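PDB 3HTN: putative DNA binding protein from Bacteroides thetaiotaomicron VPI-5482, which binds metal ions and may also bind DNA, as a protein with a plant and prokaryote conserved (PCC) domain. Local coordinates for residues G83-M88 and V92-H97; N33-C36 and G40-S43; L55-F60 and L96-G101. All coordinates share one frame; numbering follows the deposited sequence. Where two conformers were deposited one is given.

Overall arrangement
All three contacts lie within the PCC domain of one subunit of a trimer. Contact 2 comes first along the chain and ties the last turn of helix 28-39 to the loop that follows. Contact 3 opens next, at 55-60, then contact 1, at 83-88, and both end on strand 91-101. Contact 1 is the hairpin of strands 76-88 and 91-101. Its centre is about 9 Å from that of contact 2, and the two touch where Ile85 meets Cys36 and Ser43. Contact 3 packs strand 54-60 against the later part of strand 91-101, about 14 Å centre to centre from contact 1 and 21 Å from contact 2. The shared strand carries the nickel ligands His95 and His97.

Contact 1: G83-M88 and V92-H97; sequences GNISSM and VYLHLH. With SO4 (sulfate ion), chain G.
Asn84 and His95 form a hydrogen-bonded pair in the beta hairpin of strands 76-88 and 91-101, whose second strand supplies two nickel ligands. Asn84 N donates to His95 O at 2.9 Å, and His95 N returns a nearly straight bond to Asn84 O (172° at the hydrogen). Ser86 and Tyr93 make the next such pair, with Ser86 N to Tyr93 O and Tyr93 N to Ser86 O both 2.9 Å.

Asn84 and His95 run side by side, with amide and ring planes 68° apart. OD1 of Asn84 rests 3.4 Å from CB of His95. Water 1 is hydrogen-bonded to Asn84 OD1, Tyr93 O and Ser86 OG. Farther along, the selenomethionine Met88 lies alongside Tyr93. Its chain is extended beyond CG, and SE comes obliquely to the ring, 3.8 Å from CE2 of Tyr93, a Met-aromatic contact. Ser87 OG donates to O4 of a sulfate at 2.7 Å; the ion probably comes from the crystallisation liquor.

Ile85 and Leu94 point to the other side of the sheet, with CG1 of Ile85 3.8 Å from CD2 of Leu94. Gly83 CA approaches Leu96 CD2 equally closely, at 3.8 Å. A side chain on Gly83 would run into that methyl and into His95 O.

NE2 of His95 and NE2 of His97 bind nickel. Glu122 of the second subunit accepts from both His95 ND1 and Asn84 ND2, so one carboxylate of that subunit links the nickel ligand His95 to Asn84. Arg134 of strand 133-137 bonds to Ser86 OG, and Asn143 of strand 142-146 to Tyr93 OH. Helix 28-39 packs on Ile85 and Val92.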
ATOM      1  N   GLY A  83      -3.254   1.555  -6.796  1.00 15.46           N
ATOM      2  CA  GLY A  83      -4.356   1.790  -7.651  1.00 18.29           C
ATOM      3  C   GLY A  83      -4.824   0.597  -8.393  1.00 16.42           C
ATOM      4  O   GLY A  83      -4.369  -0.524  -8.177  1.00 16.91           O
ATOM      5  N   ASN A  84      -5.770   0.880  -9.273  1.00 16.03           N
ATOM      6  CA  ASN A  84      -6.414  -0.181 -10.005  1.00 15.30           C
ATOM      7  C   ASN A  84      -6.583   0.132 -11.482  1.00 17.32           C
ATOM      8  O   ASN A  84      -6.452   1.277 -11.901  1.00 16.26           O
ATOM      9  CB  ASN A  84      -7.713  -0.582  -9.290  1.00 16.40           C
ATOM     10  CG  ASN A  84      -8.676   0.553  -9.142  1.00 18.12           C
ATOM     11  OD1 ASN A  84      -8.993   1.186 -10.121  1.00 16.65           O
ATOM     12  ND2 ASN A  84      -9.152   0.816  -7.909  1.00 16.02           N
ATOM     13  N   ILE A  85      -6.858  -0.920 -12.253  1.00 15.59           N
ATOM     14  CA  ILE A  85      -6.977  -0.858 -13.680  1.00 15.62           C
ATOM     15  C   ILE A  85      -8.353  -1.376 -13.998  1.00 15.57           C
ATOM     16  O   ILE A  85      -8.827  -2.359 -13.402  1.00 16.86           O
ATOM     17  CB  ILE A  85      -5.961  -1.805 -14.389  1.00 14.66           C
ATOM     18  CG1 ILE A  85      -4.516  -1.499 -13.952  1.00 17.82           C
ATOM     19  CG2 ILE A  85      -6.118  -1.737 -15.907  1.00 16.78           C
ATOM     20  CD1 ILE A  85      -3.546  -2.651 -14.185  1.00 15.89           C
ATOM     21  N   SER A  86      -8.993  -0.715 -14.957  1.00 14.18           N
ATOM     22  CA  SER A  86     -10.300  -1.111 -15.456  1.00 17.01           C
ATOM     23  C   SER A  86     -10.380  -0.567 -16.875  1.00 16.54           C
ATOM     24  O   SER A  86      -9.358  -0.136 -17.422  1.00 17.39           O
ATOM     25  CB  SER A  86     -11.406  -0.574 -14.519  1.00 18.09           C
ATOM     26  OG  SER A  86     -11.311   0.822 -14.307  1.00 16.53           O
ATOM     27  N   SER A  87     -11.563  -0.585 -17.488  1.00 19.57           N
ATOM     28  CA  SER A  87     -11.737   0.052 -18.789  1.00 18.45           C
ATOM     29  C   SER A  87     -12.891   1.044 -18.749  1.00 20.49           C
ATOM     30  O   SER A  87     -13.826   0.911 -17.954  1.00 19.51           O
ATOM     31  CB  SER A  87     -11.991  -0.966 -19.908  1.00 19.35           C
ATOM     32  OG  SER A  87     -13.144  -1.732 -19.620  1.00 18.32           O
HETATM   33  N   MSE A  88     -12.775   2.063 -19.593  1.00 18.65           N
HETATM   34  CA  MSE A  88     -13.835   3.030 -19.798  1.00 22.95           C
HETATM   35  C   MSE A  88     -13.730   3.603 -21.208  1.00 26.21           C
HETATM   36  O   MSE A  88     -12.632   3.916 -21.668  1.00 26.29           O
HETATM   37  CB  MSE A  88     -13.714   4.126 -18.747  1.00 25.54           C
HETATM   38  CG  MSE A  88     -14.830   5.092 -18.714  1.00 27.19           C
HETATM   39 SE   MSE A  88     -14.865   6.076 -17.033  0.75 22.09          SE
HETATM   40  CE  MSE A  88     -16.724   6.241 -17.181  1.00 23.42           C
ATOM     41  N   VAL A  92      -8.014   2.074 -21.602  1.00 20.73           N
ATOM     42  CA  VAL A  92      -7.552   1.743 -20.262  1.00 19.33           C
ATOM     43  C   VAL A  92      -7.992   2.874 -19.335  1.00 20.72           C
ATOM     44  O   VAL A  92      -7.893   4.051 -19.692  1.00 21.00           O
ATOM     45  CB  VAL A  92      -6.000   1.577 -20.216  1.00 19.16           C
ATOM     46  CG1 VAL A  92      -5.477   1.555 -18.767  1.00 21.82           C
ATOM     47  CG2 VAL A  92      -5.568   0.326 -20.969  1.00 19.39           C
ATOM     48  N   TYR A  93      -8.453   2.524 -18.127  1.00 18.44           N
ATOM     49  CA  TYR A  93      -8.797   3.499 -17.105  1.00 17.66           C
ATOM     50  C   TYR A  93      -7.985   3.160 -15.863  1.00 16.73           C
ATOM     51  O   TYR A  93      -8.115   2.068 -15.325  1.00 16.21           O
ATOM     52  CB  TYR A  93     -10.285   3.454 -16.784  1.00 16.87           C
ATOM     53  CG  TYR A  93     -10.684   4.596 -15.890  1.00 17.90           C
ATOM     54  CD1 TYR A  93     -10.672   4.478 -14.512  1.00 19.56           C
ATOM     55  CD2 TYR A  93     -11.073   5.804 -16.424  1.00 19.94           C
ATOM     56  CE1 TYR A  93     -11.047   5.516 -13.692  1.00 18.19           C
ATOM     57  CE2 TYR A  93     -11.450   6.873 -15.599  1.00 22.17           C
ATOM     58  CZ  TYR A  93     -11.433   6.718 -14.233  1.00 18.63           C
ATOM     59  OH  TYR A  93     -11.793   7.762 -13.407  1.00 21.52           O
ATOM     60  N   LEU A  94      -7.108   4.076 -15.463  1.00 17.87           N
ATOM     61  CA  LEU A  94      -6.325   3.916 -14.259  1.00 17.79           C
ATOM     62  C   LEU A  94      -6.875   4.816 -13.166  1.00 16.25           C
ATOM     63  O   LEU A  94      -7.192   5.959 -13.415  1.00 17.92           O
ATOM     64  CB  LEU A  94      -4.875   4.305 -14.497  1.00 19.95           C
ATOM     65  CG  LEU A  94      -4.129   3.492 -15.529  1.00 20.21           C
ATOM     66  CD1 LEU A  94      -2.650   3.898 -15.522  1.00 23.04           C
ATOM     67  CD2 LEU A  94      -4.301   2.033 -15.245  1.00 18.55           C
ATOM     68  N   HIS A  95      -7.002   4.285 -11.949  1.00 17.16           N
ATOM     69  CA  HIS A  95      -7.356   5.051 -10.777  1.00 16.67           C
ATOM     70  C   HIS A  95      -6.237   4.823  -9.777  1.00 15.63           C
ATOM     71  O   HIS A  95      -6.119   3.738  -9.244  1.00 16.66           O
ATOM     72  CB  HIS A  95      -8.714   4.608 -10.242  1.00 15.70           C
ATOM     73  CG  HIS A  95      -9.233   5.450  -9.129  1.00 16.03           C
ATOM     74  ND1 HIS A  95     -10.201   5.002  -8.262  1.00 17.10           N
ATOM     75  CD2 HIS A  95      -8.871   6.685  -8.692  1.00 17.16           C
ATOM     76  CE1 HIS A  95     -10.443   5.945  -7.361  1.00 20.50           C
ATOM     77  NE2 HIS A  95      -9.665   6.985  -7.614  1.00 17.92           N
ATOM     78  N   LEU A  96      -5.416   5.850  -9.592  1.00 14.80           N
ATOM     79  CA  LEU A  96      -4.191   5.757  -8.824  1.00 16.46           C
ATOM     80  C   LEU A  96      -4.173   6.816  -7.757  1.00 15.42           C
ATOM     81  O   LEU A  96      -4.450   7.978  -8.026  1.00 14.37           O
ATOM     82  CB  LEU A  96      -2.978   5.979  -9.751  1.00 15.93           C
ATOM     83  CG  LEU A  96      -2.882   5.106 -11.006  1.00 17.90           C
ATOM     84  CD1 LEU A  96      -1.642   5.478 -11.828  1.00 18.45           C
ATOM     85  CD2 LEU A  96      -2.902   3.617 -10.625  1.00 21.68           C
ATOM     86  N   HIS A  97      -3.867   6.408  -6.535  1.00 15.55           N
ATOM     87  CA  HIS A  97      -3.587   7.311  -5.454  1.00 14.96           C
ATOM     88  C   HIS A  97      -2.127   7.152  -5.031  1.00 15.19           C
ATOM     89  O   HIS A  97      -1.450   6.192  -5.411  1.00 14.96           O
ATOM     90  CB  HIS A  97      -4.526   7.044  -4.276  1.00 15.65           C
ATOM     91  CG  HIS A  97      -5.938   7.487  -4.492  1.00 15.17           C
ATOM     92  ND1 HIS A  97      -6.824   7.650  -3.451  1.00 16.35           N
ATOM     93  CD2 HIS A  97      -6.607   7.845  -5.615  1.00 14.94           C
ATOM     94  CE1 HIS A  97      -7.987   8.063  -3.939  1.00 15.72           C
ATOM     95  NE2 HIS A  97      -7.859   8.251  -5.239  1.00 15.06           N
TER
HETATM   96  S   SO4 G 204     -15.563   0.157 -21.859  1.00 36.57           S
HETATM   97  O1  SO4 G 204     -16.533   1.283 -21.770  1.00 36.68           O
HETATM   98  O2  SO4 G 204     -14.301   0.661 -22.459  1.00 40.25           O
HETATM   99  O3  SO4 G 204     -16.089  -0.897 -22.725  1.00 38.96           O
HETATM  100  O4  SO4 G 204     -15.417  -0.507 -20.562  1.00 32.33           O
HETATM  101  O   HOH W   1      -9.269   1.683 -12.769  1.00 15.96           O
HETATM  102  O   HOH W   2     -10.464   5.192 -20.007  1.00 40.43           O

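Contact 2: N33-C36 and G40-S43; sequences NAFC and GILS
Ile41 N donates to Cys36 O at 2.9 Å, with an angle of 166° at the hydrogen. This bond belongs to a Schellman motif that ends helix 28-39. Gly40 is the first residue to leave the helical conformation. Its positive phi, 61°, favours glycine and turns the chain back so that Ile41 N faces the last turn.

The turn also brings the side chain of Ile41 back against the helix. CB of Ile41 lies 4.2 Å from CB of Cys36. At its far end, CD1 of Ile41 comes obliquely to the Phe35 ring, 4.0 Å from CE2. Phe35 has CG anti to the backbone N (chi1 -179°), and this brings the end of its ring nearer to Ile41.

Around the contact, the Phe35 ring meets the rings of Tyr9, Tyr11 and Tyr18 edge-to-face. Ile41 also touches Tyr18 of strand 17-22. Both Cys36 and Ile41 pack on Ile85 of strand 76-88, and Cys36 reaches Val92 of strand 91-101. The helix end therefore lies between the N-terminal strands and the central hairpin.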
ATOM      1  N   ASN A  33      -0.244   3.841 -18.202  0.50 16.84           N
ATOM      2  CA  ASN A  33      -1.347   3.708 -19.157  0.50 16.88           C
ATOM      3  C   ASN A  33      -0.869   2.977 -20.396  0.50 15.54           C
ATOM      4  O   ASN A  33      -1.467   1.982 -20.815  0.50 13.86           O
ATOM      5  CB  ASN A  33      -1.929   5.080 -19.551  0.50 18.02           C
ATOM      6  CG  ASN A  33      -2.960   5.588 -18.565  0.50 18.57           C
ATOM      7  OD1 ASN A  33      -4.094   5.114 -18.537  0.50 22.97           O
ATOM      8  ND2 ASN A  33      -2.582   6.571 -17.771  0.50 21.60           N
ATOM      9  N   ALA A  34       0.254   3.441 -20.935  1.00 15.36           N
ATOM     10  CA  ALA A  34       0.834   2.872 -22.155  1.00 15.35           C
ATOM     11  C   ALA A  34       1.190   1.389 -21.978  1.00 17.53           C
ATOM     12  O   ALA A  34       0.963   0.574 -22.890  1.00 17.04           O
ATOM     13  CB  ALA A  34       2.063   3.670 -22.558  1.00 17.41           C
ATOM     14  N   PHE A  35       1.717   1.042 -20.804  1.00 15.37           N
ATOM     15  CA  PHE A  35       2.025  -0.334 -20.498  1.00 14.74           C
ATOM     16  C   PHE A  35       0.789  -1.229 -20.532  1.00 14.01           C
ATOM     17  O   PHE A  35       0.789  -2.270 -21.152  1.00 16.39           O
ATOM     18  CB  PHE A  35       2.669  -0.442 -19.120  1.00 16.84           C
ATOM     19  CG  PHE A  35       3.007  -1.833 -18.782  1.00 16.97           C
ATOM     20  CD1 PHE A  35       4.110  -2.407 -19.343  1.00 18.35           C
ATOM     21  CD2 PHE A  35       2.175  -2.603 -17.980  1.00 15.92           C
ATOM     22  CE1 PHE A  35       4.413  -3.723 -19.104  1.00 19.39           C
ATOM     23  CE2 PHE A  35       2.459  -3.912 -17.760  1.00 17.40           C
ATOM     24  CZ  PHE A  35       3.591  -4.469 -18.302  1.00 16.50           C
ATOM     25  N   CYS A  36      -0.251  -0.811 -19.827  1.00 15.03           N
ATOM     26  CA  CYS A  36      -1.485  -1.569 -19.765  1.00 16.30           C
ATOM     27  C   CYS A  36      -2.112  -1.702 -21.142  1.00 16.11           C
ATOM     28  O   CYS A  36      -2.656  -2.753 -21.485  1.00 16.78           O
ATOM     29  CB  CYS A  36      -2.480  -0.922 -18.802  1.00 17.27           C
ATOM     30  SG  CYS A  36      -1.961  -0.955 -17.083  1.00 19.27           S
ATOM     31  N   GLY A  40      -2.667  -5.147 -23.166  1.00 17.44           N
ATOM     32  CA  GLY A  40      -4.092  -5.454 -23.253  1.00 18.94           C
ATOM     33  C   GLY A  40      -4.717  -5.780 -21.914  1.00 20.05           C
ATOM     34  O   GLY A  40      -5.603  -6.627 -21.841  1.00 20.22           O
ATOM     35  N   ILE A  41      -4.273  -5.100 -20.854  1.00 17.31           N
ATOM     36  CA  ILE A  41      -4.746  -5.416 -19.512  1.00 17.56           C
ATOM     37  C   ILE A  41      -6.118  -4.777 -19.331  1.00 18.93           C
ATOM     38  O   ILE A  41      -6.271  -3.572 -19.450  1.00 19.72           O
ATOM     39  CB  ILE A  41      -3.789  -4.939 -18.441  1.00 16.60           C
ATOM     40  CG1 ILE A  41      -2.445  -5.648 -18.603  1.00 17.95           C
ATOM     41  CG2 ILE A  41      -4.371  -5.243 -17.086  1.00 18.12           C
ATOM     42  CD1 ILE A  41      -1.369  -5.202 -17.642  1.00 18.96           C
ATOM     43  N   LEU A  42      -7.107  -5.616 -19.067  1.00 19.66           N
ATOM     44  CA  LEU A  42      -8.492  -5.168 -18.952  1.00 18.22           C
ATOM     45  C   LEU A  42      -8.830  -4.679 -17.553  1.00 16.61           C
ATOM     46  O   LEU A  42      -9.640  -3.766 -17.390  1.00 16.88           O
ATOM     47  CB  LEU A  42      -9.415  -6.327 -19.338  1.00 18.76           C
ATOM     48  CG  LEU A  42      -9.208  -6.940 -20.724  1.00 18.90           C
ATOM     49  CD1 LEU A  42     -10.126  -8.125 -20.895  1.00 19.50           C
ATOM     50  CD2 LEU A  42      -9.457  -5.872 -21.774  1.00 20.90           C
ATOM     51  N   SER A  43      -8.249  -5.345 -16.556  1.00 16.89           N
ATOM     52  CA  SER A  43      -8.390  -4.965 -15.165  1.00 18.11           C
ATOM     53  C   SER A  43      -7.217  -5.537 -14.399  1.00 18.45           C
ATOM     54  O   SER A  43      -6.514  -6.441 -14.886  1.00 16.56           O
ATOM     55  CB  SER A  43      -9.720  -5.431 -14.564  1.00 16.20           C
ATOM     56  OG  SER A  43      -9.750  -6.836 -14.413  1.00 18.59           O
TER

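Contact 3: L55-F60 and L96-G101; sequences LTLRFF and LHITVG
Strands 55-60 and 96-101 pass with their axes 9.0 Å apart and their directions at 117°, and no hydrogen bond joins them. They belong to the antiparallel sheet of the PCC domain but are not neighbours in it, because strand 107-117 comes between them. The sheet curves enough for their side chains to meet in a buried apolar cluster of Leu55, Leu57, Ile98 and Val100.

Leu55 divides its two methyls between two partners. CG stands anti to the backbone N (chi1 177°), which carries the branch out toward the other strand. CD2 meets Val100 tip to tip, 3.8 Å from CG2 and 4.0 Å from CG1. CD1 turns to Ile98, whose side chain slides past in the opposite direction, and lies 4.1 Å from CG2 of that residue. With an alanine here, both branches would be gone, and Val100 would probably lose the methyl facing it and Ile98 one of its neighbours, opening a gap between the strands.

Leu55 and Val100 also touch Met76 of strand 76-88. Ile98 packs on Ile78 of the same strand, so the cluster draws in the hairpin as well. The nickel ligand His97 points another way, and its ND1 donates to Ile78 O of the second subunit. Apolar packing and metal binding thus use successive residues of one strand.

Leu57 completes the cluster by crossing Ile98 at about a right angle. Its CD2 presses on CG2 of Ile98 at 3.4 Å, tighter than usual carbon-carbon contact.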
ATOM      1  N   LEU A  55       4.940  16.395  -9.114  1.00 13.74           N
ATOM      2  CA  LEU A  55       3.742  15.648  -8.761  1.00 13.89           C
ATOM      3  C   LEU A  55       2.527  16.504  -8.931  1.00 15.62           C
ATOM      4  O   LEU A  55       2.550  17.652  -8.508  1.00 15.67           O
ATOM      5  CB  LEU A  55       3.801  15.287  -7.278  1.00 15.07           C
ATOM      6  CG  LEU A  55       2.612  14.548  -6.668  1.00 14.74           C
ATOM      7  CD1 LEU A  55       2.422  13.152  -7.284  1.00 15.65           C
ATOM      8  CD2 LEU A  55       2.739  14.472  -5.160  1.00 15.59           C
ATOM      9  N   THR A  56       1.470  15.944  -9.507  1.00 13.57           N
ATOM     10  CA  THR A  56       0.192  16.639  -9.550  1.00 12.67           C
ATOM     11  C   THR A  56      -0.854  15.742  -8.893  1.00 13.89           C
ATOM     12  O   THR A  56      -1.063  14.599  -9.321  1.00 14.88           O
ATOM     13  CB  THR A  56      -0.257  17.007 -10.952  1.00 13.80           C
ATOM     14  OG1 THR A  56       0.781  17.766 -11.582  1.00 15.75           O
ATOM     15  CG2 THR A  56      -1.543  17.858 -10.895  1.00 13.90           C
ATOM     16  N   LEU A  57      -1.522  16.298  -7.880  1.00 15.47           N
ATOM     17  CA  LEU A  57      -2.636  15.665  -7.181  1.00 14.90           C
ATOM     18  C   LEU A  57      -3.905  16.423  -7.433  1.00 15.85           C
ATOM     19  O   LEU A  57      -3.859  17.625  -7.685  1.00 15.77           O
ATOM     20  CB  LEU A  57      -2.373  15.626  -5.678  1.00 14.90           C
ATOM     21  CG  LEU A  57      -1.088  14.951  -5.208  1.00 14.87           C
ATOM     22  CD1 LEU A  57      -0.909  15.132  -3.692  1.00 14.47           C
ATOM     23  CD2 LEU A  57      -1.033  13.461  -5.643  1.00 16.12           C
ATOM     24  N   ARG A  58      -5.040  15.732  -7.374  1.00 13.95           N
ATOM     25  CA  ARG A  58      -6.356  16.354  -7.481  1.00 14.90           C
ATOM     26  C   ARG A  58      -7.132  16.181  -6.198  1.00 14.58           C
ATOM     27  O   ARG A  58      -7.215  15.065  -5.674  1.00 15.79           O
ATOM     28  CB  ARG A  58      -7.165  15.738  -8.608  1.00 15.10           C
ATOM     29  CG  ARG A  58      -8.566  16.319  -8.730  1.00 15.41           C
ATOM     30  CD  ARG A  58      -9.232  15.986 -10.016  1.00 15.53           C
ATOM     31  NE  ARG A  58      -8.602  16.667 -11.131  1.00 14.99           N
ATOM     32  CZ  ARG A  58      -8.902  16.496 -12.421  1.00 17.75           C
ATOM     33  NH1 ARG A  58      -9.766  15.589 -12.801  1.00 21.06           N
ATOM     34  NH2 ARG A  58      -8.282  17.193 -13.339  1.00 18.64           N
ATOM     35  N   PHE A  59      -7.757  17.264  -5.741  1.00 14.92           N
ATOM     36  CA  PHE A  59      -8.711  17.201  -4.628  1.00 15.37           C
ATOM     37  C   PHE A  59     -10.077  17.636  -5.152  1.00 14.31           C
ATOM     38  O   PHE A  59     -10.259  18.732  -5.616  1.00 16.17           O
ATOM     39  CB  PHE A  59      -8.292  18.040  -3.428  1.00 15.44           C
ATOM     40  CG  PHE A  59      -9.042  17.695  -2.182  1.00 14.75           C
ATOM     41  CD1 PHE A  59      -8.616  16.650  -1.394  1.00 18.27           C
ATOM     42  CD2 PHE A  59     -10.173  18.409  -1.803  1.00 18.27           C
ATOM     43  CE1 PHE A  59      -9.313  16.305  -0.231  1.00 19.01           C
ATOM     44  CE2 PHE A  59     -10.859  18.035  -0.654  1.00 20.63           C
ATOM     45  CZ  PHE A  59     -10.416  16.997   0.100  1.00 20.01           C
ATOM     46  N   PHE A  60     -11.033  16.716  -5.068  1.00 15.76           N
ATOM     47  CA  PHE A  60     -12.403  16.931  -5.519  1.00 15.80           C
ATOM     48  C   PHE A  60     -13.317  17.261  -4.349  1.00 19.49           C
ATOM     49  O   PHE A  60     -13.302  16.557  -3.353  1.00 18.80           O
ATOM     50  CB  PHE A  60     -12.853  15.681  -6.233  1.00 16.62           C
ATOM     51  CG  PHE A  60     -14.268  15.693  -6.662  1.00 19.09           C
ATOM     52  CD1 PHE A  60     -14.680  16.488  -7.686  1.00 20.36           C
ATOM     53  CD2 PHE A  60     -15.193  14.886  -6.026  1.00 19.97           C
ATOM     54  CE1 PHE A  60     -16.027  16.487  -8.103  1.00 21.32           C
ATOM     55  CE2 PHE A  60     -16.518  14.863  -6.444  1.00 20.42           C
ATOM     56  CZ  PHE A  60     -16.925  15.663  -7.490  1.00 19.37           C
ATOM     57  N   LEU A  96      -5.416   5.850  -9.592  1.00 14.80           N
ATOM     58  CA  LEU A  96      -4.191   5.757  -8.824  1.00 16.46           C
ATOM     59  C   LEU A  96      -4.173   6.816  -7.757  1.00 15.42           C
ATOM     60  O   LEU A  96      -4.450   7.978  -8.026  1.00 14.37           O
ATOM     61  CB  LEU A  96      -2.978   5.979  -9.751  1.00 15.93           C
ATOM     62  CG  LEU A  96      -2.882   5.106 -11.006  1.00 17.90           C
ATOM     63  CD1 LEU A  96      -1.642   5.478 -11.828  1.00 18.45           C
ATOM     64  CD2 LEU A  96      -2.902   3.617 -10.625  1.00 21.68           C
ATOM     65  N   HIS A  97      -3.867   6.408  -6.535  1.00 15.55           N
ATOM     66  CA  HIS A  97      -3.587   7.311  -5.454  1.00 14.96           C
ATOM     67  C   HIS A  97      -2.127   7.152  -5.031  1.00 15.19           C
ATOM     68  O   HIS A  97      -1.450   6.192  -5.411  1.00 14.96           O
ATOM     69  CB  HIS A  97      -4.526   7.044  -4.276  1.00 15.65           C
ATOM     70  CG  HIS A  97      -5.938   7.487  -4.492  1.00 15.17           C
ATOM     71  ND1 HIS A  97      -6.824   7.650  -3.451  1.00 16.35           N
ATOM     72  CD2 HIS A  97      -6.607   7.845  -5.615  1.00 14.94           C
ATOM     73  CE1 HIS A  97      -7.987   8.063  -3.939  1.00 15.72           C
ATOM     74  NE2 HIS A  97      -7.859   8.251  -5.239  1.00 15.06           N
ATOM     75  N   ILE A  98      -1.620   8.095  -4.259  1.00 14.46           N
ATOM     76  CA  ILE A  98      -0.217   8.102  -3.956  1.00 13.96           C
ATOM     77  C   ILE A  98       0.029   8.776  -2.630  1.00 14.46           C
ATOM     78  O   ILE A  98      -0.738   9.650  -2.215  1.00 14.75           O
ATOM     79  CB  ILE A  98       0.551   8.824  -5.101  1.00 14.10           C
ATOM     80  CG1 ILE A  98       2.053   8.528  -5.135  1.00 12.54           C
ATOM     81  CG2 ILE A  98       0.290  10.377  -5.100  1.00 16.39           C
ATOM     82  CD1 ILE A  98       2.763   9.095  -6.354  1.00 14.17           C
ATOM     83  N   THR A  99       1.142   8.374  -2.004  1.00 14.27           N
ATOM     84  CA  THR A  99       1.682   8.942  -0.813  1.00 13.95           C
ATOM     85  C   THR A  99       3.130   9.221  -1.114  1.00 14.50           C
ATOM     86  O   THR A  99       3.851   8.326  -1.621  1.00 14.47           O
ATOM     87  CB  THR A  99       1.575   8.018   0.394  1.00 13.11           C
ATOM     88  OG1 THR A  99       0.244   7.484   0.466  1.00 15.37           O
ATOM     89  CG2 THR A  99       1.972   8.750   1.670  1.00 16.13           C
ATOM     90  N   VAL A 100       3.545  10.447  -0.858  1.00 14.88           N
ATOM     91  CA  VAL A 100       4.914  10.864  -1.077  1.00 14.12           C
ATOM     92  C   VAL A 100       5.529  11.496   0.171  1.00 13.47           C
ATOM     93  O   VAL A 100       4.818  12.019   1.011  1.00 14.36           O
ATOM     94  CB  VAL A 100       5.052  11.844  -2.266  1.00 16.11           C
ATOM     95  CG1 VAL A 100       4.485  11.205  -3.549  1.00 15.96           C
ATOM     96  CG2 VAL A 100       4.388  13.192  -1.944  1.00 16.42           C
ATOM     97  N   GLY A 101       6.857  11.396   0.278  1.00 14.25           N
ATOM     98  CA  GLY A 101       7.662  12.089   1.273  1.00 14.38           C
ATOM     99  C   GLY A 101       8.422  13.228   0.666  1.00 14.03           C
ATOM    100  O   GLY A 101       9.017  13.101  -0.410  1.00 15.02           O
TER